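Local coordinates for inorganic pyrophosphatase (Helicobacter pylori, PDB 2BQX), which hydrolyses inorganic pyrophosphate to two phosphate ions as a magnesium-dependent homohexamer of the soluble PPase family, at residues K127-L130 / D131-H135. Numbering follows the deposited sequence.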
ATOM      1  N   LYS A 127      -7.460 -20.041  17.544  1.00 31.68           N
ATOM      2  CA  LYS A 127      -8.892 -19.854  17.704  1.00 31.85           C
ATOM      3  C   LYS A 127      -9.327 -18.554  17.035  1.00 30.78           C
ATOM      4  O   LYS A 127     -10.397 -18.472  16.426  1.00 27.23           O
ATOM      5  CB  LYS A 127      -9.225 -19.798  19.196  1.00 36.29           C
ATOM      6  CG  LYS A 127     -10.632 -19.342  19.526  1.00 39.45           C
ATOM      7  CD  LYS A 127     -11.670 -20.308  19.001  1.00 42.71           C
ATOM      8  CE  LYS A 127     -13.047 -19.950  19.535  1.00 44.52           C
ATOM      9  NZ  LYS A 127     -14.107 -20.775  18.893  1.00 46.54           N
ATOM     10  N   HIS A 128      -8.478 -17.542  17.152  1.00 28.75           N
ATOM     11  CA  HIS A 128      -8.749 -16.227  16.587  1.00 28.51           C
ATOM     12  C   HIS A 128      -8.832 -16.264  15.066  1.00 28.12           C
ATOM     13  O   HIS A 128      -9.720 -15.652  14.476  1.00 28.86           O
ATOM     14  CB  HIS A 128      -7.654 -15.256  17.041  1.00 29.08           C
ATOM     15  CG  HIS A 128      -7.934 -13.821  16.716  1.00 29.99           C
ATOM     16  ND1 HIS A 128      -7.550 -13.235  15.528  1.00 30.91           N
ATOM     17  CD2 HIS A 128      -8.550 -12.851  17.432  1.00 30.49           C
ATOM     18  CE1 HIS A 128      -7.915 -11.964  15.529  1.00 30.56           C
ATOM     19  NE2 HIS A 128      -8.523 -11.706  16.673  1.00 30.75           N
ATOM     20  N   THR A 129      -7.910 -16.983  14.434  1.00 26.51           N
ATOM     21  CA  THR A 129      -7.895 -17.081  12.980  1.00 26.80           C
ATOM     22  C   THR A 129      -9.110 -17.834  12.449  1.00 25.83           C
ATOM     23  O   THR A 129      -9.710 -17.439  11.445  1.00 23.73           O
ATOM     24  CB  THR A 129      -6.623 -17.780  12.484  1.00 27.76           C
ATOM     25  OG1 THR A 129      -5.474 -17.096  12.998  1.00 28.31           O
ATOM     26  CG2 THR A 129      -6.566 -17.762  10.962  1.00 29.57           C
ATOM     27  N   LEU A 130      -9.464 -18.925  13.122  1.00 24.68           N
ATOM     28  CA  LEU A 130     -10.612 -19.729  12.728  1.00 25.61           C
ATOM     29  C   LEU A 130     -11.899 -18.922  12.862  1.00 24.86           C
ATOM     30  O   LEU A 130     -12.743 -18.936  11.965  1.00 24.06           O
ATOM     31  CB  LEU A 130     -10.687 -20.997  13.588  1.00 27.08           C
ATOM     32  CG  LEU A 130     -10.099 -22.284  12.993  1.00 31.31           C
ATOM     33  CD1 LEU A 130      -8.806 -21.999  12.267  1.00 31.40           C
ATOM     34  CD2 LEU A 130      -9.896 -23.310  14.104  1.00 29.91           C
ATOM     35  N   ASP A 131     -12.046 -18.210  13.975  1.00 23.46           N
ATOM     36  CA  ASP A 131     -13.238 -17.401  14.195  1.00 24.77           C
ATOM     37  C   ASP A 131     -13.343 -16.286  13.159  1.00 21.98           C
ATOM     38  O   ASP A 131     -14.436 -15.969  12.693  1.00 20.81           O
ATOM     39  CB  ASP A 131     -13.227 -16.770  15.591  1.00 28.05           C
ATOM     40  CG  ASP A 131     -13.373 -17.794  16.703  1.00 31.92           C
ATOM     41  OD1 ASP A 131     -13.910 -18.889  16.446  1.00 33.34           O
ATOM     42  OD2 ASP A 131     -12.965 -17.483  17.841  1.00 35.84           O
ATOM     43  N   LYS A 132     -12.209 -15.683  12.806  1.00 20.55           N
ATOM     44  CA  LYS A 132     -12.212 -14.598  11.823  1.00 21.21           C
ATOM     45  C   LYS A 132     -12.668 -15.118  10.465  1.00 20.30           C
ATOM     46  O   LYS A 132     -13.454 -14.476   9.769  1.00 19.91           O
ATOM     47  CB  LYS A 132     -10.814 -13.969  11.688  1.00 20.56           C
ATOM     48  CG  LYS A 132     -10.733 -12.877  10.604  1.00 23.91           C
ATOM     49  CD  LYS A 132      -9.320 -12.313  10.422  1.00 25.87           C
ATOM     50  CE  LYS A 132      -8.861 -11.485  11.612  1.00 28.25           C
ATOM     51  NZ  LYS A 132      -7.510 -10.861  11.388  1.00 30.34           N
ATOM     52  N   ILE A 133     -12.165 -16.285  10.083  1.00 20.84           N
ATOM     53  CA  ILE A 133     -12.543 -16.869   8.802  1.00 21.10           C
ATOM     54  C   ILE A 133     -14.025 -17.224   8.777  1.00 22.35           C
ATOM     55  O   ILE A 133     -14.738 -16.935   7.805  1.00 21.62           O
ATOM     56  CB  ILE A 133     -11.707 -18.122   8.503  1.00 19.77           C
ATOM     57  CG1 ILE A 133     -10.259 -17.705   8.236  1.00 22.25           C
ATOM     58  CG2 ILE A 133     -12.311 -18.891   7.328  1.00 20.75           C
ATOM     59  CD1 ILE A 133      -9.303 -18.849   8.022  1.00 24.17           C
ATOM     60  N   LYS A 134     -14.493 -17.844   9.854  1.00 22.94           N
ATOM     61  CA  LYS A 134     -15.893 -18.240   9.951  1.00 24.55           C
ATOM     62  C   LYS A 134     -16.823 -17.032   9.901  1.00 23.57           C
ATOM     63  O   LYS A 134     -17.839 -17.041   9.205  1.00 22.69           O
ATOM     64  CB  LYS A 134     -16.125 -19.031  11.248  1.00 27.60           C
ATOM     65  CG  LYS A 134     -17.589 -19.299  11.578  1.00 32.89           C
ATOM     66  CD  LYS A 134     -17.752 -20.543  12.458  1.00 36.23           C
ATOM     67  CE  LYS A 134     -17.027 -20.418  13.787  1.00 40.20           C
ATOM     68  NZ  LYS A 134     -17.100 -21.688  14.581  1.00 40.67           N
ATOM     69  N   HIS A 135     -16.462 -15.991  10.641  1.00 23.42           N
ATOM     70  CA  HIS A 135     -17.262 -14.778  10.697  1.00 22.38           C
ATOM     71  C   HIS A 135     -17.300 -14.066   9.340  1.00 21.10           C
ATOM     72  O   HIS A 135     -18.293 -13.425   8.986  1.00 21.53           O
ATOM     73  CB  HIS A 135     -16.705 -13.862  11.791  1.00 23.32           C
ATOM     74  CG  HIS A 135     -17.365 -12.522  11.854  1.00 23.21           C
ATOM     75  ND1 HIS A 135     -16.839 -11.406  11.239  1.00 23.97           N
ATOM     76  CD2 HIS A 135     -18.527 -12.125  12.424  1.00 22.70           C
ATOM     77  CE1 HIS A 135     -17.651 -10.381  11.425  1.00 23.63           C
ATOM     78  NE2 HIS A 135     -18.682 -10.790  12.141  1.00 22.76           N
TER
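Lys127 and Asp131 form an i to i+4 salt bridge in the first turns of helix 127-139, a helix of the pyrophosphatase fold that lies against strand 149-156. Lys127 NZ donates to Asp131 OD1 at 3.1 Å, and OD1 receives it on its syn lone pair, the side of the other oxygen. The lysine reaches it because CG stands anti to the backbone N (chi1 169°) and the chain then bends at chi2 (64°), which brings CG, CD and CE along Asp131 OD2 while NZ meets OD1. Lys134 NZ lies 5.3 Å from Lys127 NZ, a like charge that the nearby carboxylate, to one side of both, probably helps to offset.

The backbone supplies the regular alpha-helical bonds: the N-H groups of Asp131, Lys132, Ile133 and Lys134 meet the carbonyls of Lys127, His128, Thr129 and Leu130, each at 3.0 Å between N and O.

Apolar contacts sort the faces of the helix. Leu130 and Ile133 both pack on Phe154 of strand 149-156, and Ile133, buried, also touches Pro51 and Leu73, which lie in loops. Thr129 runs beside Ile133 and points the same way, its methyl CG2 4.2 Å from Ile133 CD1, while Thr129 OG1 is hydrogen-bonded to Ser126 OG.

Other faces serve the hexamer. Asp131 and Lys132 pack on Leu143 and Tyr45 of a second subunit, where Asp142 OD2 also takes a hydrogen bond with His135 NE2; His128 lies on Thr115 of a third. Within the helix, His128 CE1 comes 4.1 Å from Lys132 CE.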